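Local coordinates for walker-Type ATPase (Pyrococcus abyssi, PDB 2QEN), which is of unknown function but binds ADP and magnesium at a Walker-type site and is thus probably an ATP-binding P-loop ATPase, at residues A[19-24]-A[49-54]; A[210-215]-A[230-235]; A[222-227]-A[247-252]; A[261-266]-A[344-349]. The protein carries 1 engineered substitution. All coordinates share one frame; numbering follows the deposited sequence.

Contact 1: A[19-24]-A[49-54]; sequences EESRKL and RAFLNE. Engineered in segment 19-24: Ser21 (natural residue Phe).
The ring of Phe51 is the flat group of this contact, and Leu24 lies over one of its faces. The methyl CD2 of Leu24 stands 3.9 Å from the centroid of the Phe51 ring and only 12° off the ring normal, which makes this a CH-pi contact centred on the face. Toward the far end of the ring, Leu24 CG comes within 4.0 Å of Phe51 CZ, and the leucine therefore spans much of the ring. The engineered Ser21, a phenylalanine in the natural protein, approaches obliquely through its carbonyl: Ser21 O is 3.9 Å from Phe51 CE1. Ser21 OG lies 4.1 Å from Phe51 CD1. Phe51 reaches the other helix because its CG is anti to the backbone N (chi1 -167°). Arg55 makes a cation-pi contact with the same ring, which also touches Ile131 on strand 130-135, while Leu24 rests on Thr34 and Leu36 of strand 33-37. Two helices thus meet mainly through a leucine and an aromatic ring above the parallel sheet. Helix 44-54 begins with Lys44 and Ser45 of the Walker A motif, which bind ADP, and such helix-on-sheet packing is characteristic of the P-loop NTPase fold.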
# COMPACT_ATOMS: atom_id res chain seq x y z
N GLU A 19 -13.88 -10.37 4.95
CA GLU A 19 -13.62 -9.93 6.32
C GLU A 19 -13.02 -8.52 6.32
O GLU A 19 -13.45 -7.65 7.07
CB GLU A 19 -12.66 -10.89 7.03
CG GLU A 19 -12.81 -12.41 6.70
CD GLU A 19 -12.26 -12.81 5.30
OE1 GLU A 19 -11.24 -12.26 4.83
OE2 GLU A 19 -12.87 -13.71 4.68
N GLU A 20 -12.03 -8.31 5.45
CA GLU A 20 -11.32 -7.04 5.32
C GLU A 20 -12.22 -5.89 4.86
O GLU A 20 -12.11 -4.76 5.36
CB GLU A 20 -10.13 -7.19 4.37
CG GLU A 20 -8.98 -8.01 4.91
CD GLU A 20 -9.14 -9.53 4.71
OE1 GLU A 20 -10.22 -9.99 4.26
OE2 GLU A 20 -8.18 -10.27 5.01
N SER A 21 -13.11 -6.19 3.92
CA SER A 21 -14.06 -5.21 3.41
C SER A 21 -15.07 -4.77 4.49
O SER A 21 -15.32 -3.58 4.67
CB SER A 21 -14.77 -5.77 2.17
OG SER A 21 -15.72 -4.84 1.67
N ARG A 22 -15.62 -5.74 5.23
CA ARG A 22 -16.50 -5.48 6.37
C ARG A 22 -15.79 -4.66 7.44
O ARG A 22 -16.34 -3.68 7.94
CB ARG A 22 -17.01 -6.80 6.97
CG ARG A 22 -17.89 -6.61 8.21
CD ARG A 22 -18.35 -7.94 8.84
NE ARG A 22 -17.26 -8.92 8.86
CZ ARG A 22 -16.38 -9.06 9.85
NH1 ARG A 22 -16.46 -8.30 10.94
NH2 ARG A 22 -15.42 -9.98 9.75
N LYS A 23 -14.55 -5.04 7.76
CA LYS A 23 -13.75 -4.30 8.73
C LYS A 23 -13.46 -2.85 8.31
O LYS A 23 -13.40 -1.97 9.16
CB LYS A 23 -12.47 -5.06 9.09
CG LYS A 23 -12.73 -6.26 10.05
CD LYS A 23 -11.53 -7.19 10.15
CE LYS A 23 -11.51 -7.95 11.49
NZ LYS A 23 -11.96 -9.38 11.40
N LEU A 24 -13.29 -2.63 7.01
CA LEU A 24 -13.12 -1.29 6.45
C LEU A 24 -14.42 -0.48 6.60
O LEU A 24 -14.36 0.67 7.05
CB LEU A 24 -12.67 -1.38 4.99
CG LEU A 24 -12.09 -0.14 4.30
CD1 LEU A 24 -11.00 0.51 5.14
CD2 LEU A 24 -11.52 -0.52 2.94
N ARG A 49 -9.87 0.16 -4.33
CA ARG A 49 -10.58 0.46 -5.58
C ARG A 49 -11.95 -0.22 -5.68
O ARG A 49 -12.92 0.41 -6.12
CB ARG A 49 -9.74 0.09 -6.81
CG ARG A 49 -8.61 1.09 -7.14
CD ARG A 49 -8.01 0.83 -8.51
NE ARG A 49 -7.31 -0.45 -8.54
CZ ARG A 49 -6.02 -0.63 -8.26
NH1 ARG A 49 -5.25 0.41 -7.93
NH2 ARG A 49 -5.51 -1.84 -8.29
N ALA A 50 -12.01 -1.49 -5.29
CA ALA A 50 -13.27 -2.25 -5.23
C ALA A 50 -14.27 -1.61 -4.25
O ALA A 50 -15.45 -1.49 -4.54
CB ALA A 50 -12.98 -3.69 -4.84
N PHE A 51 -13.77 -1.20 -3.09
CA PHE A 51 -14.56 -0.52 -2.05
C PHE A 51 -15.14 0.80 -2.55
O PHE A 51 -16.31 1.10 -2.32
CB PHE A 51 -13.65 -0.26 -0.84
CG PHE A 51 -14.38 0.15 0.41
CD1 PHE A 51 -15.00 -0.80 1.21
CD2 PHE A 51 -14.39 1.49 0.82
CE1 PHE A 51 -15.62 -0.44 2.38
CE2 PHE A 51 -15.02 1.86 1.99
CZ PHE A 51 -15.65 0.90 2.78
N LEU A 52 -14.32 1.60 -3.24
CA LEU A 52 -14.78 2.89 -3.78
C LEU A 52 -15.65 2.73 -5.02
O LEU A 52 -16.39 3.64 -5.37
CB LEU A 52 -13.60 3.83 -4.09
CG LEU A 52 -12.76 4.29 -2.89
CD1 LEU A 52 -11.46 4.96 -3.36
CD2 LEU A 52 -13.57 5.22 -1.99
N ASN A 53 -15.56 1.57 -5.69
CA ASN A 53 -16.39 1.28 -6.87
C ASN A 53 -17.88 1.40 -6.53
O ASN A 53 -18.68 1.82 -7.36
CB ASN A 53 -16.08 -0.11 -7.44
CG ASN A 53 -16.73 -0.36 -8.80
OD1 ASN A 53 -16.61 0.46 -9.72
ND2 ASN A 53 -17.39 -1.51 -8.94
N GLU A 54 -18.24 1.04 -5.30
CA GLU A 54 -19.63 1.05 -4.86
C GLU A 54 -19.98 2.26 -4.00
O GLU A 54 -21.16 2.56 -3.79
CB GLU A 54 -19.96 -0.26 -4.11
CG GLU A 54 -20.17 -1.44 -5.06
CD GLU A 54 -20.18 -2.79 -4.35
OE1 GLU A 54 -21.14 -3.07 -3.60
OE2 GLU A 54 -19.22 -3.57 -4.54

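Contact 2: A[210-215]-A[230-235]; sequences EFLKRG and EAVELL. With ADP (adenosine-5'-diphosphate), chain C.
Leu212 touches helix 225-235 through a single methyl, CD1, which meets two partners at once. Leu212 CD1 lies 3.9 Å from Ala231 CB, and the same Leu212 CD1 lies 3.9 Å from Val232 CG2. These are apolar contacts without a hydrogen bond between the segments, and all three residues are buried. The geometry follows from the leucine torsions: CG stands anti to the carbonyl carbon (chi1 -73°) and the chain continues extended, carrying CD1 outward to the neighbouring helix. Leu212 and Val232 run past each other in opposite directions, with CG2 the valine branch that does the touching. The nearest CA pair, that of Leu212 and Val232, is 8.7 Å apart, a spacing bridged by these side chains.

One residue earlier, Phe211 serves the nucleotide. Phe211 CE2 is 3.5 Å from ADP C2, and N1 of the adenine lies in the plane of the phenyl ring at its edge, so the aromatic rim rather than a face meets the base. Phe15, which binds ADP through its backbone N, packs edge-to-face with Phe211.

Farther out, Phe211 rests on Leu242 and Val243 of helix 239-252, Ala231 and Leu235 lean on Phe245 of that helix, and Phe255 and Met259 of helix 255-280 cover Ala231 and Leu235, respectively. Helix 205-217 therefore stands between the adenine pocket and helix 225-235 in a helical bundle.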
# COMPACT_ATOMS: atom_id res chain seq x y z
N GLU A 210 -6.80 -22.15 -2.97
CA GLU A 210 -8.09 -21.81 -3.58
C GLU A 210 -8.06 -20.67 -4.61
O GLU A 210 -8.78 -20.72 -5.63
CB GLU A 210 -9.13 -21.50 -2.49
CG GLU A 210 -10.55 -21.77 -2.92
CD GLU A 210 -10.67 -23.04 -3.76
OE1 GLU A 210 -10.59 -24.15 -3.17
OE2 GLU A 210 -10.82 -22.90 -5.01
N PHE A 211 -7.23 -19.66 -4.34
CA PHE A 211 -6.97 -18.55 -5.25
C PHE A 211 -6.46 -19.08 -6.59
O PHE A 211 -7.06 -18.80 -7.63
CB PHE A 211 -5.95 -17.59 -4.61
CG PHE A 211 -5.69 -16.34 -5.39
CD1 PHE A 211 -4.77 -16.33 -6.46
CD2 PHE A 211 -6.33 -15.14 -5.05
CE1 PHE A 211 -4.52 -15.16 -7.19
CE2 PHE A 211 -6.08 -13.98 -5.76
CZ PHE A 211 -5.16 -13.99 -6.84
N LEU A 212 -5.38 -19.85 -6.56
CA LEU A 212 -4.80 -20.47 -7.75
C LEU A 212 -5.77 -21.41 -8.47
O LEU A 212 -5.89 -21.37 -9.69
CB LEU A 212 -3.51 -21.23 -7.39
CG LEU A 212 -2.29 -20.35 -7.08
CD1 LEU A 212 -1.06 -21.23 -6.84
CD2 LEU A 212 -2.03 -19.30 -8.21
N LYS A 213 -6.45 -22.24 -7.69
CA LYS A 213 -7.48 -23.14 -8.22
C LYS A 213 -8.55 -22.41 -9.01
O LYS A 213 -8.87 -22.83 -10.12
CB LYS A 213 -8.10 -23.95 -7.08
CG LYS A 213 -7.26 -25.15 -6.67
CD LYS A 213 -7.87 -25.95 -5.51
CE LYS A 213 -9.23 -26.54 -5.86
NZ LYS A 213 -9.19 -27.27 -7.17
N ARG A 214 -9.10 -21.33 -8.45
CA ARG A 214 -10.09 -20.50 -9.15
C ARG A 214 -9.53 -19.93 -10.46
O ARG A 214 -10.18 -20.02 -11.51
CB ARG A 214 -10.63 -19.38 -8.24
CG ARG A 214 -11.81 -18.62 -8.82
CD ARG A 214 -12.36 -17.57 -7.86
NE ARG A 214 -13.49 -18.04 -7.05
CZ ARG A 214 -14.15 -17.29 -6.16
NH1 ARG A 214 -13.79 -16.03 -5.96
NH2 ARG A 214 -15.16 -17.80 -5.47
N GLY A 215 -8.32 -19.37 -10.40
CA GLY A 215 -7.64 -18.82 -11.57
C GLY A 215 -7.54 -19.76 -12.76
O GLY A 215 -7.74 -19.35 -13.90
N GLU A 230 3.20 -26.71 -4.55
CA GLU A 230 4.56 -26.21 -4.74
C GLU A 230 4.61 -24.69 -5.02
O GLU A 230 5.49 -24.00 -4.52
CB GLU A 230 5.28 -27.00 -5.85
CG GLU A 230 6.80 -26.90 -5.83
CD GLU A 230 7.47 -27.92 -4.91
OE1 GLU A 230 7.49 -29.13 -5.23
OE2 GLU A 230 7.98 -27.48 -3.86
N ALA A 231 3.68 -24.17 -5.81
CA ALA A 231 3.64 -22.73 -6.07
C ALA A 231 3.37 -21.92 -4.78
O ALA A 231 3.96 -20.88 -4.56
CB ALA A 231 2.61 -22.41 -7.13
N VAL A 232 2.49 -22.43 -3.93
CA VAL A 232 2.13 -21.74 -2.69
C VAL A 232 3.26 -21.81 -1.64
O VAL A 232 3.47 -20.87 -0.87
CB VAL A 232 0.78 -22.27 -2.12
CG1 VAL A 232 0.53 -21.77 -0.69
CG2 VAL A 232 -0.36 -21.87 -3.05
N GLU A 233 4.00 -22.90 -1.62
CA GLU A 233 5.21 -23.00 -0.79
C GLU A 233 6.28 -22.00 -1.20
O GLU A 233 6.97 -21.46 -0.34
CB GLU A 233 5.77 -24.42 -0.82
CG GLU A 233 4.93 -25.46 -0.06
CD GLU A 233 4.39 -24.98 1.32
OE1 GLU A 233 3.62 -23.98 1.37
OE2 GLU A 233 4.71 -25.64 2.34
N LEU A 234 6.42 -21.72 -2.51
CA LEU A 234 7.33 -20.67 -2.95
C LEU A 234 6.74 -19.26 -2.83
O LEU A 234 7.47 -18.32 -2.51
CB LEU A 234 7.83 -20.90 -4.38
CG LEU A 234 9.06 -21.79 -4.68
CD1 LEU A 234 10.02 -21.90 -3.50
CD2 LEU A 234 8.65 -23.16 -5.14
N LEU A 235 5.45 -19.11 -3.09
CA LEU A 235 4.86 -17.77 -3.18
C LEU A 235 4.05 -17.25 -1.96
O LEU A 235 3.65 -16.09 -1.95
CB LEU A 235 4.07 -17.59 -4.51
CG LEU A 235 4.79 -17.92 -5.83
CD1 LEU A 235 3.84 -17.79 -7.06
CD2 LEU A 235 6.08 -17.09 -6.05
PB ADP C . -0.72 -3.16 -2.51
O1B ADP C . -1.08 -3.80 -1.19
O2B ADP C . -1.56 -1.94 -2.80
O3B ADP C . 0.75 -2.92 -2.75
PA ADP C . -2.14 -4.24 -4.87
O1A ADP C . -3.56 -3.98 -4.47
O2A ADP C . -1.51 -3.45 -5.98
O3A ADP C . -1.13 -4.29 -3.58
O5' ADP C . -2.10 -5.81 -5.25
C5' ADP C . -1.03 -6.42 -5.98
C4' ADP C . -1.65 -7.21 -7.15
O4' ADP C . -2.16 -8.47 -6.68
C3' ADP C . -2.84 -6.54 -7.83
O3' ADP C . -2.47 -5.75 -8.94
C2' ADP C . -3.64 -7.70 -8.33
O2' ADP C . -2.89 -8.24 -9.41
C1' ADP C . -3.44 -8.74 -7.27
N9 ADP C . -4.43 -8.83 -6.18
C8 ADP C . -4.30 -8.26 -4.96
N7 ADP C . -5.33 -8.59 -4.15
C5 ADP C . -6.15 -9.39 -4.85
C6 ADP C . -7.42 -10.10 -4.60
N6 ADP C . -8.04 -10.02 -3.40
N1 ADP C . -7.94 -10.84 -5.61
C2 ADP C . -7.35 -10.93 -6.81
N3 ADP C . -6.18 -10.33 -7.10
C4 ADP C . -5.54 -9.56 -6.19

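Contact 3: A[222-227]-A[247-252]; sequences DVPENE and VEYLRN
Tyr249 joins helix 239-252 to the N-terminal end of helix 225-235, in the helical region on the adenine side of the nucleotide; Pro224 occupies the N-cap position of the latter helix. The tight part lies at the phenol end. Tyr249 OH donates to Glu227 OE1 over 2.5 Å, a short bond whose exact length should be read with caution at 2.25 Å resolution, and the acceptor uses its syn lone pair, on the side of the other carboxylate oxygen. Glu227 OE1 lies at the ring edge, near the ring plane, and the carboxylate is turned 37° from the phenol. The two side chains cross at about a right angle. Glu227 gets there with CG anti to the carbonyl carbon (chi1 -67°) and an extended chain beyond it.

Val223, in the loop that precedes the helix, meets the end of the tyrosine from the opposite direction. Val223 CG2 is 3.8 Å from Tyr249 CE1, in an approach that is oblique to the ring, while Val223 CG1 comes to 3.9 Å from Tyr249 OH. Phe216 of helix 205-217 meets Tyr249 edge-to-face and also touches Val223, and Ala258 of helix 255-280 touches Tyr249, which leaves the aromatic residue buried.

The loose side is the solvent-exposed proline: Pro224 CD comes no nearer than 4.4 Å to Tyr249 OH. Glu227 itself is partly exposed, although Phe255 touches it. Farther along helix 239-252, its last turn is held by a side-chain-to-backbone bond: Asn252 ND2 donates to Glu248 O over 2.8 Å, with an N-H...O angle of 158°.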
# COMPACT_ATOMS: atom_id res chain seq x y z
N ASP A 222 -6.96 -27.61 -15.85
CA ASP A 222 -6.75 -28.46 -14.69
C ASP A 222 -5.25 -28.55 -14.42
O ASP A 222 -4.49 -29.02 -15.26
CB ASP A 222 -7.34 -29.87 -14.92
CG ASP A 222 -8.87 -29.91 -14.78
OD1 ASP A 222 -9.41 -29.41 -13.77
OD2 ASP A 222 -9.54 -30.45 -15.69
N VAL A 223 -4.83 -28.04 -13.26
CA VAL A 223 -3.42 -28.08 -12.87
C VAL A 223 -3.26 -29.08 -11.73
O VAL A 223 -4.00 -29.01 -10.73
CB VAL A 223 -2.90 -26.68 -12.49
CG1 VAL A 223 -1.47 -26.75 -11.96
CG2 VAL A 223 -2.96 -25.75 -13.70
N PRO A 224 -2.29 -30.02 -11.86
CA PRO A 224 -2.14 -31.06 -10.83
C PRO A 224 -1.99 -30.45 -9.44
O PRO A 224 -1.41 -29.36 -9.29
CB PRO A 224 -0.85 -31.79 -11.24
CG PRO A 224 -0.72 -31.52 -12.72
CD PRO A 224 -1.29 -30.15 -12.94
N GLU A 225 -2.53 -31.15 -8.44
CA GLU A 225 -2.58 -30.71 -7.05
C GLU A 225 -1.22 -30.32 -6.49
O GLU A 225 -1.08 -29.26 -5.87
CB GLU A 225 -3.19 -31.80 -6.17
CG GLU A 225 -3.49 -31.31 -4.77
CD GLU A 225 -3.99 -32.40 -3.84
OE1 GLU A 225 -4.11 -33.56 -4.27
OE2 GLU A 225 -4.25 -32.07 -2.66
N ASN A 226 -0.22 -31.17 -6.73
CA ASN A 226 1.15 -30.94 -6.24
C ASN A 226 1.86 -29.70 -6.82
O ASN A 226 2.74 -29.15 -6.17
CB ASN A 226 2.00 -32.21 -6.43
CG ASN A 226 1.85 -33.22 -5.28
OD1 ASN A 226 1.34 -32.89 -4.19
ND2 ASN A 226 2.30 -34.45 -5.51
N GLU A 227 1.48 -29.27 -8.03
CA GLU A 227 2.05 -28.08 -8.64
C GLU A 227 1.49 -26.80 -8.00
O GLU A 227 2.22 -25.81 -7.82
CB GLU A 227 1.79 -28.05 -10.16
CG GLU A 227 2.53 -29.14 -10.97
CD GLU A 227 2.25 -29.05 -12.47
OE1 GLU A 227 1.95 -27.94 -12.97
OE2 GLU A 227 2.31 -30.10 -13.15
N VAL A 247 -0.75 -16.01 -14.54
CA VAL A 247 -0.44 -15.50 -15.89
C VAL A 247 0.69 -16.27 -16.59
O VAL A 247 0.51 -16.73 -17.72
CB VAL A 247 -0.12 -13.96 -15.83
CG1 VAL A 247 0.38 -13.42 -17.20
CG2 VAL A 247 -1.37 -13.17 -15.37
N GLU A 248 1.84 -16.42 -15.94
CA GLU A 248 3.00 -17.12 -16.56
C GLU A 248 2.71 -18.59 -16.85
O GLU A 248 3.17 -19.12 -17.85
CB GLU A 248 4.26 -16.98 -15.69
CG GLU A 248 4.88 -15.57 -15.67
CD GLU A 248 5.13 -15.02 -17.07
OE1 GLU A 248 5.38 -15.82 -17.99
OE2 GLU A 248 5.07 -13.78 -17.26
N TYR A 249 1.90 -19.22 -16.01
CA TYR A 249 1.50 -20.60 -16.24
C TYR A 249 0.60 -20.74 -17.45
O TYR A 249 0.79 -21.66 -18.24
CB TYR A 249 0.86 -21.24 -14.98
CG TYR A 249 0.88 -22.76 -15.00
CD1 TYR A 249 0.01 -23.49 -15.83
CD2 TYR A 249 1.75 -23.48 -14.19
CE1 TYR A 249 0.03 -24.90 -15.85
CE2 TYR A 249 1.77 -24.88 -14.19
CZ TYR A 249 0.90 -25.58 -15.03
OH TYR A 249 0.92 -26.96 -15.05
N LEU A 250 -0.36 -19.82 -17.61
CA LEU A 250 -1.26 -19.80 -18.78
C LEU A 250 -0.49 -19.57 -20.09
O LEU A 250 -0.85 -20.11 -21.14
CB LEU A 250 -2.31 -18.69 -18.62
CG LEU A 250 -3.40 -18.84 -17.55
CD1 LEU A 250 -4.54 -17.84 -17.80
CD2 LEU A 250 -3.95 -20.24 -17.50
N ARG A 251 0.56 -18.77 -20.01
CA ARG A 251 1.39 -18.46 -21.16
C ARG A 251 2.42 -19.56 -21.50
O ARG A 251 2.80 -19.70 -22.64
CB ARG A 251 2.07 -17.11 -20.91
CG ARG A 251 1.08 -15.96 -21.01
CD ARG A 251 1.67 -14.64 -20.58
NE ARG A 251 0.74 -13.58 -20.92
CZ ARG A 251 1.01 -12.28 -20.83
NH1 ARG A 251 2.18 -11.86 -20.39
NH2 ARG A 251 0.08 -11.40 -21.19
N ASN A 252 2.84 -20.33 -20.49
CA ASN A 252 3.96 -21.25 -20.63
C ASN A 252 3.64 -22.73 -20.45
O ASN A 252 4.38 -23.57 -20.95
CB ASN A 252 5.08 -20.84 -19.66
CG ASN A 252 5.73 -19.55 -20.07
OD1 ASN A 252 6.59 -19.55 -20.95
ND2 ASN A 252 5.30 -18.43 -19.47

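Contact 4: A[261-266]-A[344-349]; sequences RTLEVA and VATVLR
Leu263 is the first residue of segment 261-266 to touch helix 342-348, and it does so through one methyl: Leu263 CD2 lies 4.1 Å from Thr346 CG2. The two side chains cross at about a right angle, and the CB of the leucine is not directed at the other helix; it is the tip of the side chain that makes the approach. With OG1 beside the backbone N (chi1 -62°), Thr346 CG2 falls anti to that N and faces the leucine, while the hydroxyl OG1 is hydrogen-bonded to the carbonyl O of Pro342, one turn back in its own helix.

One turn later, Ala266 points its CB toward the partner helix. Val347 CG2 is 4.2 Å from Ala266 CB, and the same methyl is 4.1 Å from the carbonyl carbon Ala266 C. The axes of segments 261-266 and 344-348 approach to 10.2 Å with a crossing angle of -87°, nearly perpendicular.

Val347 also rests on Lys267 and Ile270, farther along helix 255-280, and Ala266 is backed by Trp241 of helix 239-252. Helix 342-348 follows the antiparallel hairpin 330-339 of what is probably a winged helix-turn-helix region, so the contact packs this C-terminal part across the long helix 255-280, with strand 336-339 touching Val344 and Leu348, and helix 282-292 covering Leu348.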
# COMPACT_ATOMS: atom_id res chain seq x y z
N ARG A 261 9.95 -17.76 -14.77
CA ARG A 261 9.48 -16.46 -15.25
C ARG A 261 8.89 -15.57 -14.14
O ARG A 261 9.09 -14.37 -14.15
CB ARG A 261 8.47 -16.62 -16.38
CG ARG A 261 8.99 -17.35 -17.61
CD ARG A 261 9.94 -16.48 -18.40
NE ARG A 261 9.39 -16.00 -19.68
CZ ARG A 261 8.62 -14.93 -19.82
NH1 ARG A 261 8.25 -14.19 -18.77
NH2 ARG A 261 8.20 -14.59 -21.02
N THR A 262 8.14 -16.17 -13.22
CA THR A 262 7.62 -15.43 -12.07
C THR A 262 8.77 -14.81 -11.27
O THR A 262 8.72 -13.64 -10.94
CB THR A 262 6.72 -16.32 -11.17
OG1 THR A 262 5.67 -16.87 -11.96
CG2 THR A 262 6.10 -15.55 -10.01
N LEU A 263 9.80 -15.61 -11.01
CA LEU A 263 10.97 -15.18 -10.24
C LEU A 263 11.78 -14.11 -10.96
O LEU A 263 12.30 -13.22 -10.30
CB LEU A 263 11.86 -16.38 -9.84
CG LEU A 263 11.18 -17.37 -8.86
CD1 LEU A 263 12.05 -18.57 -8.48
CD2 LEU A 263 10.64 -16.66 -7.60
N GLU A 264 11.87 -14.20 -12.29
CA GLU A 264 12.43 -13.17 -13.16
C GLU A 264 11.72 -11.82 -13.02
O GLU A 264 12.36 -10.80 -12.82
CB GLU A 264 12.34 -13.59 -14.64
CG GLU A 264 13.30 -14.69 -15.07
CD GLU A 264 13.07 -15.13 -16.51
OE1 GLU A 264 12.14 -14.59 -17.17
OE2 GLU A 264 13.83 -16.02 -16.99
N VAL A 265 10.39 -11.84 -13.18
CA VAL A 265 9.56 -10.65 -12.98
C VAL A 265 9.73 -10.07 -11.57
O VAL A 265 9.96 -8.88 -11.42
CB VAL A 265 8.06 -10.91 -13.34
CG1 VAL A 265 7.15 -9.75 -12.89
CG2 VAL A 265 7.91 -11.10 -14.87
N ALA A 266 9.64 -10.92 -10.54
CA ALA A 266 9.87 -10.48 -9.16
C ALA A 266 11.26 -9.88 -8.98
O ALA A 266 11.39 -8.77 -8.45
CB ALA A 266 9.65 -11.63 -8.20
N VAL A 344 10.74 -11.74 -1.86
CA VAL A 344 11.90 -10.85 -1.66
C VAL A 344 13.10 -11.64 -1.11
O VAL A 344 14.21 -11.52 -1.62
CB VAL A 344 11.55 -9.61 -0.79
CG1 VAL A 344 12.80 -8.77 -0.48
CG2 VAL A 344 10.54 -8.74 -1.49
N ALA A 345 12.87 -12.48 -0.10
CA ALA A 345 13.92 -13.36 0.41
C ALA A 345 14.53 -14.27 -0.69
O ALA A 345 15.76 -14.39 -0.79
CB ALA A 345 13.40 -14.18 1.60
N THR A 346 13.68 -14.91 -1.50
CA THR A 346 14.12 -15.73 -2.63
C THR A 346 15.01 -14.94 -3.60
O THR A 346 16.06 -15.42 -4.01
CB THR A 346 12.91 -16.37 -3.37
OG1 THR A 346 12.21 -17.23 -2.46
CG2 THR A 346 13.35 -17.19 -4.59
N VAL A 347 14.58 -13.73 -3.94
CA VAL A 347 15.33 -12.81 -4.82
C VAL A 347 16.68 -12.37 -4.22
O VAL A 347 17.68 -12.33 -4.93
CB VAL A 347 14.45 -11.57 -5.23
CG1 VAL A 347 15.29 -10.47 -5.89
CG2 VAL A 347 13.31 -11.99 -6.14
N LEU A 348 16.70 -12.05 -2.93
CA LEU A 348 17.96 -11.69 -2.24
C LEU A 348 18.99 -12.83 -2.13
O LEU A 348 20.18 -12.57 -2.04
CB LEU A 348 17.70 -11.08 -0.85
CG LEU A 348 17.00 -9.73 -0.75
CD1 LEU A 348 16.25 -9.65 0.56
CD2 LEU A 348 17.97 -8.55 -0.91
N ARG A 349 18.53 -14.08 -2.11
CA ARG A 349 19.43 -15.24 -2.13
C ARG A 349 19.93 -15.52 -3.54
O ARG A 349 20.79 -16.38 -3.74
CB ARG A 349 18.74 -16.49 -1.57
CG ARG A 349 18.55 -16.48 -0.07
CD ARG A 349 18.09 -17.83 0.42
NE ARG A 349 16.71 -18.14 0.05
CZ ARG A 349 15.64 -17.79 0.76
NH1 ARG A 349 15.77 -17.11 1.90
NH2 ARG A 349 14.43 -18.13 0.32

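How the contacts relate
From the N terminus, contact 1 closes first, bringing helix 18-30 to helix 44-54 around strand 33-37 and the Walker A loop. It stands apart from the others, about 24 Å centre to centre from contact 2. Contacts 2 and 3 cross: 222-227 lies between the two segments of contact 2, and both use helix 225-235, which is thus joined to helix 205-217 and helix 239-252. Contact 4 opens after these close and spans 77 residues, returning the C-terminal helix 342-348 to helix 255-280. It touches contact 2 where Leu235 CD2 lies 4.2 Å from Thr262 CG2, and contact 3 through the weak Glu248–Arg261 ion pair.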